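Local coordinates for putative uncharacterized protein (PDB 5T8V) that probably acts, through a helical-repeat C-terminal part of which this chain is a fragment, as a chromatin-associated cohesin loader of the SCC2/Nipped-B family, at residues Asp1027-Ala1032 / Asp1062-Leu1067; Ala1055-Phe1060 / His1123-Asp1128. One frame throughout, in Å; residues are numbered along the deposited sequence.

Overall arrangement
Contacts 1 and 2 lie in one region of the helical HEAT-repeat solenoid, both about 59 Å from the centre of the chain, with their own centres about 14 Å apart. Helix 1050-1062 connects them. Its side, at 1055-1060, packs on helix 1115-1133 in contact 2, while its last residue, the turn after it and the start of helix 1065-1086 (1062-1067) meet helix 1026-1042 in contact 1. Packing joins the two directly, with Leu1067 O 3.3 Å from Val1059 CG1. Helix 1065-1086 starts in contact 1 and runs on to place Val1071 against Phe1056 and Phe1060 of contact 2. Contact 1 centres on a salt bridge, contact 2 on an aromatic cluster.

Contact 1 (Asp1027-Ala1032 / Asp1062-Leu1067); sequences DVRKPA and DQIPIL
Helix 1026-1042 passes the start of helix 1065-1086 where Arg1029 touches Leu1067 and Lys1030 touches Ile1066, the CA atoms of Lys1030 and Leu1067 5.4 Å apart. Arg1029 carries the polar part. The bend at chi3 (67°) sets its NE, which bonds to Ala1020 O and so helps fix the group's rotation; beyond it NH1 and NH2 both reach OD2 of Asp1062, forming a salt bridge. NH2 of Arg1029 lies 3.1 Å from OD2 of Asp1062 and approaches from above the carboxylate plane; NH1 of Arg1029, at 3.2 Å, meets the same OD2 nearly along its C-O axis. Both bonds are clearly bent, the one oxygen being shared by two donors. The guanidinium and carboxylate planes stand 76° apart. In this HEAT-repeat solenoid, Asp1062 ends helix 1050-1062 and Gln1063 breaks it with positive phi, so the arginine ties helix 1026-1042 to the short turn between helices 1050-1062 and 1065-1086. Its charge may also offset the carboxylate's at that helix C-terminus. Leu1067 lays CD2 over the centre of one guanidinium face, 4.1 Å from CZ of Arg1029, while CD1 of Ile1064 approaches NH1 obliquely. Lys1030, extended as far as CE, crosses Ile1066 at about a right angle, its CD 3.9 Å from CG1 of Ile1066.

Contact 2 (Ala1055-Phe1060 / His1123-Asp1128); sequences AFQQVF and HRFLKD
With chi1 at -58°, Phe1125 holds CG beside its backbone N; its CA-CB bond does not itself aim at helix 1050-1062, yet from this CG the ring reaches Phe1056 and Phe1060, and the three rings form an aromatic cluster. The cluster fills the space between helices 1050-1062 and 1115-1133, whose short segments run nearly parallel, 9° apart in direction with axes 10.8 Å from each other. This near-parallel pairing is consistent with neighbouring helices along one side of a HEAT-repeat solenoid, and here residues 1123-1128 fall within the sister chromatid cohesion C-terminus family.

Phe1125 reaches in among the side chains of the other helix. Phe1056 turns an edge toward its face in an offset edge-to-face pair, ring centroids 6.0 Å apart and planes at 60°. CB of Phe1056 also packs against CZ of Phe1125 at 3.5 Å. The Phe1060 ring meets Phe1125 obliquely, centroids 5.4 Å apart, with CD1 of Phe1125 lying near the Phe1060 plane at its edge. Val1071 of helix 1065-1086 touches both Phe1056 and Phe1060, so a third helix contributes to the same apolar region.

Polar side chains border the cluster. Gln1057 passes CG 3.9 Å from CE1 of Phe1125; the bend at chi2 then turns CD, which carries the amide, and NE2 of Gln1057 comes 3.5 Å from CG of Arg1124. That arginine CG sits over the centre of one face of the neighbouring Phe1125 ring, while its guanidinium makes a cation-pi contact with Tyr1053. At the other end of the contact the carboxylate of Asp1128 sits beside CB of Phe1060, OD1 3.3 Å from that atom. CB of Asp1128 lies over a face of Phe1060 in a CH-pi contact, 4.0 Å from the ring centroid and displaced toward the rim.

Contact 1 (Asp1027-Ala1032 / Asp1062-Leu1067)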
loop_
_atom_site.group_PDB
_atom_site.type_symbol
_atom_site.label_atom_id
_atom_site.label_comp_id
_atom_site.label_asym_id
_atom_site.label_seq_id
_atom_site.Cartn_x
_atom_site.Cartn_y
_atom_site.Cartn_z
ATOM N N ASP A 1027 -57.924 16.400 16.794
ATOM C CA ASP A 1027 -57.167 16.949 17.915
ATOM C C ASP A 1027 -57.615 16.368 19.249
ATOM O O ASP A 1027 -56.884 16.487 20.239
ATOM C CB ASP A 1027 -57.300 18.472 17.945
ATOM C CG ASP A 1027 -56.625 19.143 16.764
ATOM O OD1 ASP A 1027 -55.710 18.531 16.171
ATOM O OD2 ASP A 1027 -57.008 20.286 16.432
ATOM N N VAL A 1028 -58.792 15.755 19.301
ATOM C CA VAL A 1028 -59.291 15.105 20.509
ATOM C C VAL A 1028 -59.021 13.607 20.483
ATOM O O VAL A 1028 -58.566 13.032 21.471
ATOM C CB VAL A 1028 -60.797 15.401 20.685
ATOM C CG1 VAL A 1028 -61.380 14.604 21.849
ATOM C CG2 VAL A 1028 -61.016 16.890 20.899
ATOM N N ARG A 1029 -59.300 12.957 19.351
ATOM C CA ARG A 1029 -59.061 11.523 19.247
ATOM C C ARG A 1029 -57.590 11.185 19.442
ATOM O O ARG A 1029 -57.266 10.107 19.952
ATOM C CB ARG A 1029 -59.541 11.004 17.891
ATOM C CG ARG A 1029 -61.048 11.041 17.701
ATOM C CD ARG A 1029 -61.435 10.501 16.335
ATOM N NE ARG A 1029 -61.160 9.071 16.215
ATOM C CZ ARG A 1029 -61.192 8.393 15.072
ATOM N NH1 ARG A 1029 -61.482 9.010 13.933
ATOM N NH2 ARG A 1029 -60.928 7.093 15.064
ATOM N N LYS A 1030 -56.681 12.087 19.043
ATOM C CA LYS A 1030 -55.256 11.777 19.172
ATOM C C LYS A 1030 -54.839 11.683 20.633
ATOM O O LYS A 1030 -54.441 10.592 21.078
ATOM C CB LYS A 1030 -54.420 12.798 18.393
ATOM C CG LYS A 1030 -52.919 12.603 18.572
ATOM C CD LYS A 1030 -52.108 13.679 17.877
ATOM C CE LYS A 1030 -50.627 13.545 18.204
ATOM N NZ LYS A 1030 -50.357 13.667 19.666
ATOM N N PRO A 1031 -54.906 12.751 21.433
ATOM C CA PRO A 1031 -54.422 12.650 22.819
ATOM C C PRO A 1031 -55.204 11.662 23.665
ATOM O O PRO A 1031 -54.676 11.186 24.679
ATOM C CB PRO A 1031 -54.565 14.084 23.346
ATOM C CG PRO A 1031 -55.621 14.694 22.500
ATOM C CD PRO A 1031 -55.466 14.084 21.145
ATOM N N ALA A 1032 -56.441 11.338 23.287
ATOM C CA ALA A 1032 -57.187 10.302 23.996
ATOM C C ALA A 1032 -56.552 8.934 23.778
ATOM O O ALA A 1032 -56.249 8.213 24.738
ATOM C CB ALA A 1032 -58.645 10.296 23.536
ATOM N N ASP A 1062 -60.159 2.944 10.354
ATOM C CA ASP A 1062 -60.151 4.280 9.770
ATOM C C ASP A 1062 -58.904 4.541 8.934
ATOM O O ASP A 1062 -58.916 5.453 8.099
ATOM C CB ASP A 1062 -60.265 5.332 10.875
ATOM C CG ASP A 1062 -61.605 5.287 11.583
ATOM O OD1 ASP A 1062 -62.293 4.249 11.485
ATOM O OD2 ASP A 1062 -61.968 6.286 12.241
ATOM N N GLN A 1063 -57.836 3.768 9.135
ATOM C CA GLN A 1063 -56.602 3.915 8.360
ATOM C C GLN A 1063 -56.043 5.334 8.467
ATOM O O GLN A 1063 -55.580 5.913 7.482
ATOM C CB GLN A 1063 -56.822 3.528 6.895
ATOM C CG GLN A 1063 -56.941 2.031 6.657
ATOM C CD GLN A 1063 -57.011 1.681 5.184
ATOM O OE1 GLN A 1063 -57.417 2.499 4.359
ATOM N NE2 GLN A 1063 -56.605 0.464 4.845
ATOM N N ILE A 1064 -56.082 5.897 9.668
ATOM C CA ILE A 1064 -55.551 7.232 9.931
ATOM C C ILE A 1064 -54.137 7.072 10.477
ATOM O O ILE A 1064 -53.960 6.410 11.512
ATOM C CB ILE A 1064 -56.439 8.007 10.915
ATOM C CG1 ILE A 1064 -57.836 8.202 10.315
ATOM C CG2 ILE A 1064 -55.809 9.359 11.254
ATOM C CD1 ILE A 1064 -58.844 8.826 11.261
ATOM N N PRO A 1065 -53.112 7.653 9.841
ATOM C CA PRO A 1065 -51.729 7.349 10.264
ATOM C C PRO A 1065 -51.382 7.770 11.687
ATOM O O PRO A 1065 -50.761 6.990 12.418
ATOM C CB PRO A 1065 -50.882 8.103 9.228
ATOM C CG PRO A 1065 -51.759 8.223 8.039
ATOM C CD PRO A 1065 -53.138 8.409 8.575
ATOM N N ILE A 1066 -51.737 8.987 12.101
ATOM C CA ILE A 1066 -51.217 9.517 13.363
ATOM C C ILE A 1066 -51.785 8.742 14.550
ATOM O O ILE A 1066 -51.046 8.296 15.438
ATOM C CB ILE A 1066 -51.500 11.030 13.474
ATOM C CG1 ILE A 1066 -50.937 11.598 14.782
ATOM C CG2 ILE A 1066 -52.993 11.340 13.370
ATOM C CD1 ILE A 1066 -49.428 11.538 14.882
ATOM N N LEU A 1067 -53.100 8.565 14.589
ATOM C CA LEU A 1067 -53.706 7.924 15.746
ATOM C C LEU A 1067 -53.640 6.403 15.683
ATOM O O LEU A 1067 -54.042 5.744 16.648
ATOM C CB LEU A 1067 -55.152 8.398 15.924
ATOM C CG LEU A 1067 -56.098 8.470 14.723
ATOM C CD1 LEU A 1067 -56.678 7.114 14.424
ATOM C CD2 LEU A 1067 -57.198 9.477 14.996
#

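Contact 2 (Ala1055-Phe1060 / His1123-Asp1128)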
loop_
_atom_site.group_PDB
_atom_site.type_symbol
_atom_site.label_atom_id
_atom_site.label_comp_id
_atom_site.label_asym_id
_atom_site.label_seq_id
_atom_site.Cartn_x
_atom_site.Cartn_y
_atom_site.Cartn_z
ATOM N N ALA A 1055 -61.937 0.564 20.238
ATOM C CA ALA A 1055 -61.340 1.807 19.766
ATOM C C ALA A 1055 -60.093 1.537 18.935
ATOM O O ALA A 1055 -59.828 2.248 17.961
ATOM C CB ALA A 1055 -61.011 2.715 20.950
ATOM N N PHE A 1056 -59.312 0.517 19.302
ATOM C CA PHE A 1056 -58.153 0.154 18.490
ATOM C C PHE A 1056 -58.589 -0.374 17.128
ATOM O O PHE A 1056 -58.073 0.057 16.088
ATOM C CB PHE A 1056 -57.298 -0.884 19.224
ATOM C CG PHE A 1056 -56.490 -0.326 20.373
ATOM C CD1 PHE A 1056 -56.560 1.016 20.722
ATOM C CD2 PHE A 1056 -55.646 -1.152 21.099
ATOM C CE1 PHE A 1056 -55.811 1.514 21.772
ATOM C CE2 PHE A 1056 -54.896 -0.656 22.151
ATOM C CZ PHE A 1056 -54.979 0.676 22.486
ATOM N N GLN A 1057 -59.539 -1.311 17.111
ATOM C CA GLN A 1057 -60.083 -1.785 15.843
ATOM C C GLN A 1057 -60.634 -0.628 15.021
ATOM O O GLN A 1057 -60.445 -0.580 13.800
ATOM C CB GLN A 1057 -61.173 -2.829 16.092
ATOM C CG GLN A 1057 -60.651 -4.245 16.292
ATOM C CD GLN A 1057 -60.074 -4.843 15.022
ATOM O OE1 GLN A 1057 -59.895 -4.150 14.020
ATOM N NE2 GLN A 1057 -59.784 -6.138 15.058
ATOM N N GLN A 1058 -61.318 0.314 15.673
ATOM C CA GLN A 1058 -61.808 1.491 14.964
ATOM C C GLN A 1058 -60.656 2.273 14.346
ATOM O O GLN A 1058 -60.739 2.717 13.195
ATOM C CB GLN A 1058 -62.608 2.377 15.919
ATOM C CG GLN A 1058 -63.369 3.507 15.238
ATOM C CD GLN A 1058 -64.403 3.014 14.238
ATOM O OE1 GLN A 1058 -64.604 3.626 13.189
ATOM N NE2 GLN A 1058 -65.071 1.911 14.560
ATOM N N VAL A 1059 -59.566 2.443 15.097
ATOM C CA VAL A 1059 -58.395 3.152 14.587
ATOM C C VAL A 1059 -57.879 2.472 13.326
ATOM O O VAL A 1059 -57.746 3.097 12.266
ATOM C CB VAL A 1059 -57.305 3.228 15.670
ATOM C CG1 VAL A 1059 -55.947 3.580 15.070
ATOM C CG2 VAL A 1059 -57.684 4.245 16.731
ATOM N N PHE A 1060 -57.576 1.175 13.426
ATOM C CA PHE A 1060 -57.023 0.462 12.280
ATOM C C PHE A 1060 -57.982 0.468 11.097
ATOM O O PHE A 1060 -57.540 0.498 9.943
ATOM C CB PHE A 1060 -56.670 -0.970 12.679
ATOM C CG PHE A 1060 -55.511 -1.065 13.634
ATOM C CD1 PHE A 1060 -54.305 -0.450 13.344
ATOM C CD2 PHE A 1060 -55.633 -1.763 14.824
ATOM C CE1 PHE A 1060 -53.240 -0.533 14.219
ATOM C CE2 PHE A 1060 -54.572 -1.848 15.704
ATOM C CZ PHE A 1060 -53.374 -1.234 15.402
ATOM N N HIS A 1123 -53.054 -11.538 18.316
ATOM C CA HIS A 1123 -53.837 -12.214 17.290
ATOM C C HIS A 1123 -54.928 -11.308 16.741
ATOM O O HIS A 1123 -55.190 -11.312 15.532
ATOM C CB HIS A 1123 -54.434 -13.508 17.844
ATOM C CG HIS A 1123 -53.524 -14.689 17.717
ATOM N ND1 HIS A 1123 -53.366 -15.380 16.534
ATOM C CD2 HIS A 1123 -52.718 -15.298 18.618
ATOM C CE1 HIS A 1123 -52.504 -16.365 16.714
ATOM N NE2 HIS A 1123 -52.097 -16.338 17.970
ATOM N N ARG A 1124 -55.577 -10.518 17.601
ATOM C CA ARG A 1124 -56.634 -9.642 17.102
ATOM C C ARG A 1124 -56.102 -8.655 16.067
ATOM O O ARG A 1124 -56.751 -8.416 15.041
ATOM C CB ARG A 1124 -57.299 -8.891 18.253
ATOM C CG ARG A 1124 -58.272 -7.793 17.795
ATOM C CD ARG A 1124 -59.656 -7.979 18.373
ATOM N NE ARG A 1124 -59.624 -8.180 19.816
ATOM C CZ ARG A 1124 -60.676 -8.529 20.545
ATOM N NH1 ARG A 1124 -61.859 -8.720 19.972
ATOM N NH2 ARG A 1124 -60.545 -8.692 21.853
ATOM N N PHE A 1125 -54.930 -8.070 16.312
ATOM C CA PHE A 1125 -54.436 -6.976 15.483
ATOM C C PHE A 1125 -53.340 -7.390 14.506
ATOM O O PHE A 1125 -52.811 -6.529 13.792
ATOM C CB PHE A 1125 -53.927 -5.844 16.379
ATOM C CG PHE A 1125 -54.966 -5.310 17.324
ATOM C CD1 PHE A 1125 -56.051 -4.593 16.848
ATOM C CD2 PHE A 1125 -54.858 -5.526 18.688
ATOM C CE1 PHE A 1125 -57.009 -4.101 17.714
ATOM C CE2 PHE A 1125 -55.813 -5.037 19.557
ATOM C CZ PHE A 1125 -56.891 -4.324 19.070
ATOM N N LEU A 1126 -53.000 -8.679 14.437
ATOM C CA LEU A 1126 -51.913 -9.109 13.563
ATOM C C LEU A 1126 -52.152 -8.669 12.122
ATOM O O LEU A 1126 -51.255 -8.122 11.472
ATOM C CB LEU A 1126 -51.748 -10.628 13.633
ATOM C CG LEU A 1126 -50.616 -11.205 12.776
ATOM C CD1 LEU A 1126 -49.261 -10.713 13.263
ATOM C CD2 LEU A 1126 -50.665 -12.721 12.771
ATOM N N LYS A 1127 -53.359 -8.909 11.603
ATOM C CA LYS A 1127 -53.647 -8.560 10.215
ATOM C C LYS A 1127 -53.417 -7.075 9.959
ATOM O O LYS A 1127 -52.807 -6.695 8.952
ATOM C CB LYS A 1127 -55.083 -8.947 9.867
ATOM C CG LYS A 1127 -55.362 -10.440 9.973
ATOM C CD LYS A 1127 -56.818 -10.759 9.667
ATOM C CE LYS A 1127 -57.089 -12.255 9.724
ATOM N NZ LYS A 1127 -58.518 -12.578 9.437
ATOM N N ASP A 1128 -53.892 -6.219 10.865
ATOM C CA ASP A 1128 -53.761 -4.779 10.669
ATOM C C ASP A 1128 -52.302 -4.345 10.729
ATOM O O ASP A 1128 -51.831 -3.594 9.864
ATOM C CB ASP A 1128 -54.587 -4.033 11.715
ATOM C CG ASP A 1128 -56.052 -4.412 11.676
ATOM O OD1 ASP A 1128 -56.802 -3.797 10.889
ATOM O OD2 ASP A 1128 -56.453 -5.327 12.427
#